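Local coordinates for CRISPR-associated endonuclease Cas1 (Thermotoga maritima, PDB 4XTK), which probably acts as a metal-dependent double-stranded DNA endonuclease in CRISPR adaptive immunity, working as a homodimer that joins Cas2, at residues L200-Y209 against F228-K239; R106-V114 against A142-L151. All coordinates share one frame; numbering follows the deposited sequence.

Contact 1: L200-Y209 against F228-K239; sequences LYTTVLSLIY and FSLNLDIAELFK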
# COMPACT_ATOMS: atom_id res chain seq x y z
N LEU E 200 12.05 -16.22 -8.71
CA LEU E 200 12.71 -14.96 -9.01
C LEU E 200 11.70 -13.81 -8.99
O LEU E 200 11.94 -12.78 -8.37
CB LEU E 200 13.43 -15.04 -10.37
CG LEU E 200 14.22 -13.81 -10.84
CD1 LEU E 200 15.11 -13.28 -9.74
CD2 LEU E 200 15.07 -14.16 -12.04
N TYR E 201 10.56 -14.02 -9.66
CA TYR E 201 9.47 -13.06 -9.67
C TYR E 201 9.06 -12.63 -8.26
O TYR E 201 8.83 -11.45 -8.00
CB TYR E 201 8.25 -13.64 -10.40
CG TYR E 201 8.48 -13.97 -11.85
CD1 TYR E 201 9.47 -13.31 -12.58
CD2 TYR E 201 7.71 -14.93 -12.48
CE1 TYR E 201 9.69 -13.62 -13.92
CE2 TYR E 201 7.92 -15.25 -13.83
CZ TYR E 201 8.90 -14.59 -14.54
OH TYR E 201 9.11 -14.90 -15.86
N THR E 202 8.97 -13.60 -7.36
CA THR E 202 8.57 -13.32 -5.99
C THR E 202 9.67 -12.55 -5.29
O THR E 202 9.41 -11.68 -4.46
CB THR E 202 8.24 -14.62 -5.23
OG1 THR E 202 7.05 -15.19 -5.78
CG2 THR E 202 8.02 -14.37 -3.74
N THR E 203 10.92 -12.87 -5.63
CA THR E 203 12.06 -12.25 -4.99
C THR E 203 12.13 -10.78 -5.37
O THR E 203 12.26 -9.92 -4.50
CB THR E 203 13.37 -12.94 -5.38
OG1 THR E 203 13.34 -14.29 -4.89
CG2 THR E 203 14.55 -12.21 -4.77
N VAL E 204 12.05 -10.51 -6.67
CA VAL E 204 12.06 -9.13 -7.15
C VAL E 204 10.91 -8.35 -6.53
O VAL E 204 11.09 -7.19 -6.13
CB VAL E 204 11.97 -9.06 -8.68
CG1 VAL E 204 12.03 -7.61 -9.14
CG2 VAL E 204 13.09 -9.88 -9.32
N LEU E 205 9.75 -8.99 -6.45
CA LEU E 205 8.56 -8.36 -5.87
C LEU E 205 8.75 -7.91 -4.43
O LEU E 205 8.40 -6.78 -4.07
CB LEU E 205 7.37 -9.32 -5.94
CG LEU E 205 6.06 -8.74 -5.39
CD1 LEU E 205 5.74 -7.42 -6.09
CD2 LEU E 205 4.92 -9.72 -5.55
N SER E 206 9.31 -8.78 -3.60
CA SER E 206 9.49 -8.43 -2.20
C SER E 206 10.52 -7.31 -2.06
O SER E 206 10.41 -6.46 -1.18
CB SER E 206 9.91 -9.66 -1.37
OG SER E 206 11.21 -10.11 -1.70
N LEU E 207 11.50 -7.29 -2.96
CA LEU E 207 12.52 -6.24 -2.92
C LEU E 207 11.95 -4.89 -3.37
O LEU E 207 12.36 -3.85 -2.87
CB LEU E 207 13.73 -6.64 -3.78
CG LEU E 207 14.59 -7.75 -3.17
CD1 LEU E 207 15.80 -8.05 -4.05
CD2 LEU E 207 15.03 -7.43 -1.74
N ILE E 208 11.00 -4.92 -4.31
CA ILE E 208 10.34 -3.70 -4.75
C ILE E 208 9.55 -3.09 -3.59
O ILE E 208 9.56 -1.88 -3.39
CB ILE E 208 9.41 -3.96 -5.96
CG1 ILE E 208 10.23 -4.31 -7.21
CG2 ILE E 208 8.56 -2.73 -6.25
CD1 ILE E 208 9.38 -4.71 -8.42
N TYR E 209 8.89 -3.94 -2.81
CA TYR E 209 8.16 -3.49 -1.63
C TYR E 209 9.08 -2.84 -0.60
O TYR E 209 8.61 -2.16 0.31
CB TYR E 209 7.41 -4.65 -0.98
CG TYR E 209 6.07 -5.00 -1.61
CD1 TYR E 209 5.15 -4.01 -1.93
CD2 TYR E 209 5.73 -6.33 -1.85
CE1 TYR E 209 3.94 -4.33 -2.49
CE2 TYR E 209 4.51 -6.66 -2.42
CZ TYR E 209 3.62 -5.66 -2.73
OH TYR E 209 2.40 -5.99 -3.29
N PHE E 228 0.94 -7.91 -10.89
CA PHE E 228 2.24 -7.23 -10.81
C PHE E 228 2.99 -7.34 -12.13
O PHE E 228 3.01 -8.40 -12.75
CB PHE E 228 3.10 -7.81 -9.67
CG PHE E 228 2.40 -7.85 -8.33
CD1 PHE E 228 2.17 -6.68 -7.62
CD2 PHE E 228 1.96 -9.05 -7.80
CE1 PHE E 228 1.52 -6.70 -6.38
CE2 PHE E 228 1.31 -9.08 -6.57
CZ PHE E 228 1.09 -7.90 -5.86
N SER E 229 3.62 -6.24 -12.53
CA SER E 229 4.27 -6.10 -13.84
C SER E 229 5.75 -5.77 -13.69
O SER E 229 6.61 -6.41 -14.31
CB SER E 229 3.58 -5.02 -14.68
OG SER E 229 2.32 -5.46 -15.15
N LEU E 230 6.03 -4.70 -12.96
CA LEU E 230 7.39 -4.23 -12.73
C LEU E 230 8.36 -5.34 -12.29
O LEU E 230 9.52 -5.35 -12.71
CB LEU E 230 7.38 -3.11 -11.69
CG LEU E 230 8.75 -2.45 -11.50
CD1 LEU E 230 9.25 -1.91 -12.83
CD2 LEU E 230 8.72 -1.36 -10.43
N ASN E 231 7.90 -6.27 -11.46
CA ASN E 231 8.77 -7.37 -11.03
C ASN E 231 9.13 -8.27 -12.20
O ASN E 231 10.26 -8.76 -12.30
CB ASN E 231 8.11 -8.20 -9.92
CG ASN E 231 6.84 -8.84 -10.37
OD1 ASN E 231 6.08 -8.25 -11.14
ND2 ASN E 231 6.58 -10.06 -9.91
N LEU E 232 8.18 -8.48 -13.11
CA LEU E 232 8.45 -9.23 -14.33
C LEU E 232 9.51 -8.54 -15.19
O LEU E 232 10.42 -9.19 -15.71
CB LEU E 232 7.16 -9.42 -15.13
CG LEU E 232 6.01 -10.12 -14.41
CD1 LEU E 232 4.85 -10.31 -15.38
CD2 LEU E 232 6.45 -11.46 -13.82
N ASP E 233 9.40 -7.23 -15.34
CA ASP E 233 10.38 -6.44 -16.09
C ASP E 233 11.81 -6.63 -15.56
O ASP E 233 12.72 -7.00 -16.31
CB ASP E 233 10.01 -4.96 -16.03
CG ASP E 233 8.99 -4.56 -17.07
OD1 ASP E 233 8.36 -5.46 -17.67
OD2 ASP E 233 8.80 -3.35 -17.28
N ILE E 234 12.00 -6.39 -14.27
CA ILE E 234 13.32 -6.45 -13.67
C ILE E 234 13.89 -7.88 -13.67
O ILE E 234 15.08 -8.08 -13.93
CB ILE E 234 13.28 -5.88 -12.22
CG1 ILE E 234 12.79 -4.43 -12.25
CG2 ILE E 234 14.65 -5.93 -11.57
CD1 ILE E 234 13.69 -3.50 -13.06
N ALA E 235 13.03 -8.86 -13.41
CA ALA E 235 13.45 -10.27 -13.41
C ALA E 235 14.10 -10.70 -14.73
O ALA E 235 14.88 -11.65 -14.76
CB ALA E 235 12.26 -11.17 -13.11
N GLU E 236 13.77 -10.02 -15.82
CA GLU E 236 14.32 -10.36 -17.13
C GLU E 236 15.85 -10.26 -17.14
O GLU E 236 16.52 -10.96 -17.90
CB GLU E 236 13.74 -9.47 -18.23
CG GLU E 236 12.22 -9.55 -18.40
CD GLU E 236 11.74 -10.84 -19.06
OE1 GLU E 236 12.51 -11.83 -19.11
OE2 GLU E 236 10.58 -10.87 -19.53
N LEU E 237 16.39 -9.40 -16.29
CA LEU E 237 17.82 -9.19 -16.23
C LEU E 237 18.54 -10.33 -15.52
O LEU E 237 19.70 -10.62 -15.82
CB LEU E 237 18.14 -7.87 -15.52
CG LEU E 237 18.09 -6.56 -16.31
CD1 LEU E 237 16.68 -6.22 -16.75
CD2 LEU E 237 18.69 -5.43 -15.48
N PHE E 238 17.87 -10.91 -14.53
CA PHE E 238 18.53 -11.85 -13.64
C PHE E 238 18.22 -13.32 -13.91
O PHE E 238 18.72 -14.20 -13.19
CB PHE E 238 18.19 -11.47 -12.21
CG PHE E 238 18.59 -10.07 -11.88
CD1 PHE E 238 19.88 -9.80 -11.45
CD2 PHE E 238 17.71 -9.01 -12.06
CE1 PHE E 238 20.27 -8.50 -11.17
CE2 PHE E 238 18.09 -7.72 -11.78
CZ PHE E 238 19.37 -7.47 -11.34
N LYS E 239 17.41 -13.59 -14.92
CA LYS E 239 17.04 -14.97 -15.26
C LYS E 239 18.26 -15.86 -15.58
O LYS E 239 18.32 -17.01 -15.12
CB LYS E 239 16.04 -14.98 -16.42
CG LYS E 239 14.59 -14.79 -15.99
CD LYS E 239 13.63 -14.64 -17.18
CE LYS E 239 12.18 -14.67 -16.70
NZ LYS E 239 11.20 -14.52 -17.81
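Leu200 lays CD2 against the backbone of the 230-252 helix, 3.7 Å from Ala235 O, and against CB of Phe238. One residue on, the Tyr201 ring fits as a knob among Asn231, Leu232, Ala235 and Lys239. Leu232 CD2 sits over the centre of one face, 3.6 Å from the ring centroid, whereas Ala235 CB meets the ring edge near its plane. At the far end of the ring, Lys239 NZ donates to Tyr201 OH over 2.9 Å. The carbonyl of Tyr201 takes a second bond besides its helical one: Asn231 ND2 reaches Tyr201 O at 3.3 Å, almost straight (175°) but well above the carbonyl plane, from the face opposite Leu205 N. With CG of Asn231 between its own N and carbonyl carbon (chi1 62°), ND2 meets Tyr201 O in the plane of the amide. Val204 CG1 then packs 3.7 Å from Ile234 CB. Leu205 places CD2 over a face of the Phe228 ring, and Ile208 CD1 packs on Leu230 CG and on the backbone N of Asn231. Tyr209 OH ends 3.3 Å from Phe228 CE1. Lys239 also pairs, weakly, with Glu236, a probable manganese ligand that is bridged to Arg159 as well; the lysine thus joins the packed tyrosine hydroxyl to this carboxylate and, with Arg159, probably helps to position it.

Contact 2: R106-V114 against A142-L151; sequences RMLIAREIV and AEEASNVSEL
The connection in which helix 136-144 ends and helix 148-166 begins packs here against the early turns of helix 103-127. Arg111 serves the break itself: NH2 donates to Ala145 O, nearly along the C=O axis, though the modelled separation is improbably short and its exact length doubtful, and NH1 makes a weak bond to Glu143 O at 2.9 Å. The bend at chi3 (-79°) turns the guanidinium to these carbonyls at the end of helix 136-144, where the helix dipole would suit a positive charge. Asn147 caps the next helix, its OD1 accepting from Ser149 N. Val148 follows, with CG2 3.5 Å from Met107 SD and CG1 lying over a face of the Arg106 guanidinium, whose NE bonds to Tyr219 O. Leu151 is a knob among Met107, Ala110, Arg111 and Val114; its CD2 lies 3.7 Å from Met107 CE, and its CG is 3.8 Å from Val114 CG2. Val114 CG1 also touches Ala142 CB, so this valine spans both helices of the connection. Away from this contact, Ile109 packs on helices 93-101 and 301-316, and one turn on Ile113 packs on Ile234 and Leu237 of helix 230-252.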
# COMPACT_ATOMS: atom_id res chain seq x y z
N ARG E 106 8.30 5.60 -21.70
CA ARG E 106 8.09 4.18 -21.52
C ARG E 106 9.07 3.39 -22.37
O ARG E 106 9.63 2.39 -21.93
CB ARG E 106 6.65 3.78 -21.86
CG ARG E 106 6.39 2.31 -21.62
CD ARG E 106 4.98 1.90 -22.02
NE ARG E 106 4.83 0.45 -22.02
CZ ARG E 106 3.83 -0.20 -22.61
NH1 ARG E 106 2.89 0.48 -23.24
NH2 ARG E 106 3.78 -1.52 -22.56
N MET E 107 9.28 3.86 -23.60
CA MET E 107 10.19 3.20 -24.52
C MET E 107 11.60 3.21 -23.98
O MET E 107 12.31 2.21 -24.05
CB MET E 107 10.17 3.88 -25.90
CG MET E 107 9.35 3.17 -26.96
SD MET E 107 9.80 1.44 -27.23
CE MET E 107 11.57 1.54 -27.18
N LEU E 108 12.00 4.35 -23.43
CA LEU E 108 13.32 4.53 -22.85
C LEU E 108 13.60 3.50 -21.74
O LEU E 108 14.67 2.90 -21.70
CB LEU E 108 13.44 5.95 -22.32
CG LEU E 108 14.83 6.57 -22.20
CD1 LEU E 108 15.58 6.34 -23.50
CD2 LEU E 108 14.68 8.06 -21.93
N ILE E 109 12.62 3.30 -20.86
CA ILE E 109 12.76 2.37 -19.75
C ILE E 109 12.74 0.93 -20.24
O ILE E 109 13.56 0.11 -19.82
CB ILE E 109 11.65 2.57 -18.70
CG1 ILE E 109 11.72 3.99 -18.11
CG2 ILE E 109 11.75 1.53 -17.59
CD1 ILE E 109 10.56 4.34 -17.19
N ALA E 110 11.80 0.63 -21.13
CA ALA E 110 11.68 -0.71 -21.68
C ALA E 110 12.92 -1.10 -22.48
O ALA E 110 13.38 -2.24 -22.43
CB ALA E 110 10.43 -0.82 -22.54
N ARG E 111 13.46 -0.13 -23.22
CA ARG E 111 14.64 -0.36 -24.04
C ARG E 111 15.86 -0.64 -23.16
O ARG E 111 16.79 -1.33 -23.56
CB ARG E 111 14.90 0.83 -24.95
CG ARG E 111 15.66 0.51 -26.20
CD ARG E 111 15.93 1.76 -27.01
NE ARG E 111 14.77 2.18 -27.78
CZ ARG E 111 14.46 1.68 -28.97
NH1 ARG E 111 15.20 0.72 -29.49
NH2 ARG E 111 13.39 2.12 -29.63
N GLU E 112 15.83 -0.09 -21.94
CA GLU E 112 16.87 -0.34 -20.95
C GLU E 112 16.82 -1.78 -20.45
O GLU E 112 17.84 -2.45 -20.34
CB GLU E 112 16.73 0.63 -19.77
CG GLU E 112 17.59 0.31 -18.55
CD GLU E 112 19.07 0.55 -18.79
OE1 GLU E 112 19.42 1.18 -19.81
OE2 GLU E 112 19.89 0.12 -17.95
N ILE E 113 15.61 -2.24 -20.14
CA ILE E 113 15.37 -3.61 -19.71
C ILE E 113 15.90 -4.59 -20.75
O ILE E 113 16.69 -5.48 -20.44
CB ILE E 113 13.87 -3.88 -19.50
CG1 ILE E 113 13.28 -2.93 -18.46
CG2 ILE E 113 13.63 -5.32 -19.08
CD1 ILE E 113 13.77 -3.19 -17.08
N VAL E 114 15.47 -4.41 -21.99
CA VAL E 114 15.83 -5.30 -23.07
C VAL E 114 17.33 -5.30 -23.32
O VAL E 114 17.94 -6.36 -23.46
CB VAL E 114 15.09 -4.90 -24.37
CG1 VAL E 114 15.63 -5.68 -25.57
CG2 VAL E 114 13.60 -5.12 -24.21
N ALA E 142 15.68 -4.89 -31.63
CA ALA E 142 15.31 -4.16 -30.43
C ALA E 142 15.60 -2.66 -30.56
O ALA E 142 14.82 -1.82 -30.11
CB ALA E 142 16.02 -4.73 -29.22
N GLU E 143 16.73 -2.34 -31.17
CA GLU E 143 17.12 -0.95 -31.38
C GLU E 143 16.23 -0.24 -32.41
O GLU E 143 15.94 0.94 -32.27
CB GLU E 143 18.59 -0.87 -31.80
CG GLU E 143 19.56 -1.43 -30.78
CD GLU E 143 21.01 -1.28 -31.19
OE1 GLU E 143 21.36 -1.74 -32.30
OE2 GLU E 143 21.79 -0.71 -30.40
N GLU E 144 15.81 -0.97 -33.45
CA GLU E 144 14.98 -0.39 -34.51
C GLU E 144 13.49 -0.40 -34.21
O GLU E 144 12.71 0.30 -34.86
CB GLU E 144 15.20 -1.12 -35.83
CG GLU E 144 16.65 -1.45 -36.14
CD GLU E 144 16.79 -2.46 -37.26
OE1 GLU E 144 17.36 -2.11 -38.31
OE2 GLU E 144 16.30 -3.60 -37.11
N ALA E 145 13.06 -1.19 -33.22
CA ALA E 145 11.68 -1.09 -32.79
C ALA E 145 11.34 0.30 -32.24
O ALA E 145 12.05 0.84 -31.38
CB ALA E 145 11.38 -2.16 -31.73
N SER E 146 10.28 0.89 -32.80
CA SER E 146 9.65 2.12 -32.29
C SER E 146 8.36 1.89 -31.46
O SER E 146 7.74 2.88 -31.03
CB SER E 146 9.40 3.10 -33.46
OG SER E 146 8.78 2.47 -34.57
N ASN E 147 7.97 0.63 -31.21
CA ASN E 147 6.80 0.34 -30.35
C ASN E 147 7.16 -0.72 -29.28
O ASN E 147 7.79 -1.74 -29.58
CB ASN E 147 5.60 -0.12 -31.19
CG ASN E 147 4.47 -0.81 -30.36
OD1 ASN E 147 4.47 -0.82 -29.13
ND2 ASN E 147 3.48 -1.34 -31.07
N VAL E 148 6.71 -0.48 -28.06
CA VAL E 148 6.97 -1.36 -26.92
C VAL E 148 6.40 -2.78 -27.08
O VAL E 148 7.01 -3.75 -26.63
CB VAL E 148 6.40 -0.76 -25.62
CG1 VAL E 148 6.68 -1.65 -24.42
CG2 VAL E 148 6.96 0.64 -25.39
N SER E 149 5.24 -2.89 -27.72
CA SER E 149 4.65 -4.21 -27.95
C SER E 149 5.56 -5.05 -28.82
O SER E 149 5.76 -6.24 -28.56
CB SER E 149 3.28 -4.09 -28.60
OG SER E 149 2.72 -5.37 -28.81
N GLU E 150 6.10 -4.43 -29.85
CA GLU E 150 7.08 -5.06 -30.72
C GLU E 150 8.28 -5.49 -29.89
O GLU E 150 8.85 -6.56 -30.10
CB GLU E 150 7.49 -4.10 -31.83
CG GLU E 150 8.46 -4.66 -32.86
CD GLU E 150 8.78 -3.66 -33.96
OE1 GLU E 150 8.26 -2.52 -33.91
OE2 GLU E 150 9.55 -4.01 -34.88
N LEU E 151 8.64 -4.66 -28.91
CA LEU E 151 9.83 -4.85 -28.11
C LEU E 151 9.74 -6.07 -27.18
O LEU E 151 10.71 -6.81 -27.02
CB LEU E 151 10.10 -3.59 -27.29
CG LEU E 151 11.53 -3.33 -26.81
CD1 LEU E 151 12.52 -3.42 -27.96
CD2 LEU E 151 11.61 -1.98 -26.12

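How the contacts relate
From the N terminus, the chain first passes the two small beta sheets and then enters the helical part, where contact 2 closes a loop of 27 residues, largely helical, between helix 103-127 and the turn into helix 148-166. That helix leads on to helix 188-208, and contact 1 then closes a shorter loop of 18 residues, without helix or strand, onto helix 230-252. The loops follow in series, neither nesting nor crossing. With centres about 18 Å apart, the contacts still touch, Glu236 CB lying 4.2 Å from Ile113 CG2. Glu236, a probable manganese ligand, belongs to contact 1; two more lie nearby, Glu155 beside Val114 and His221 beside Leu232.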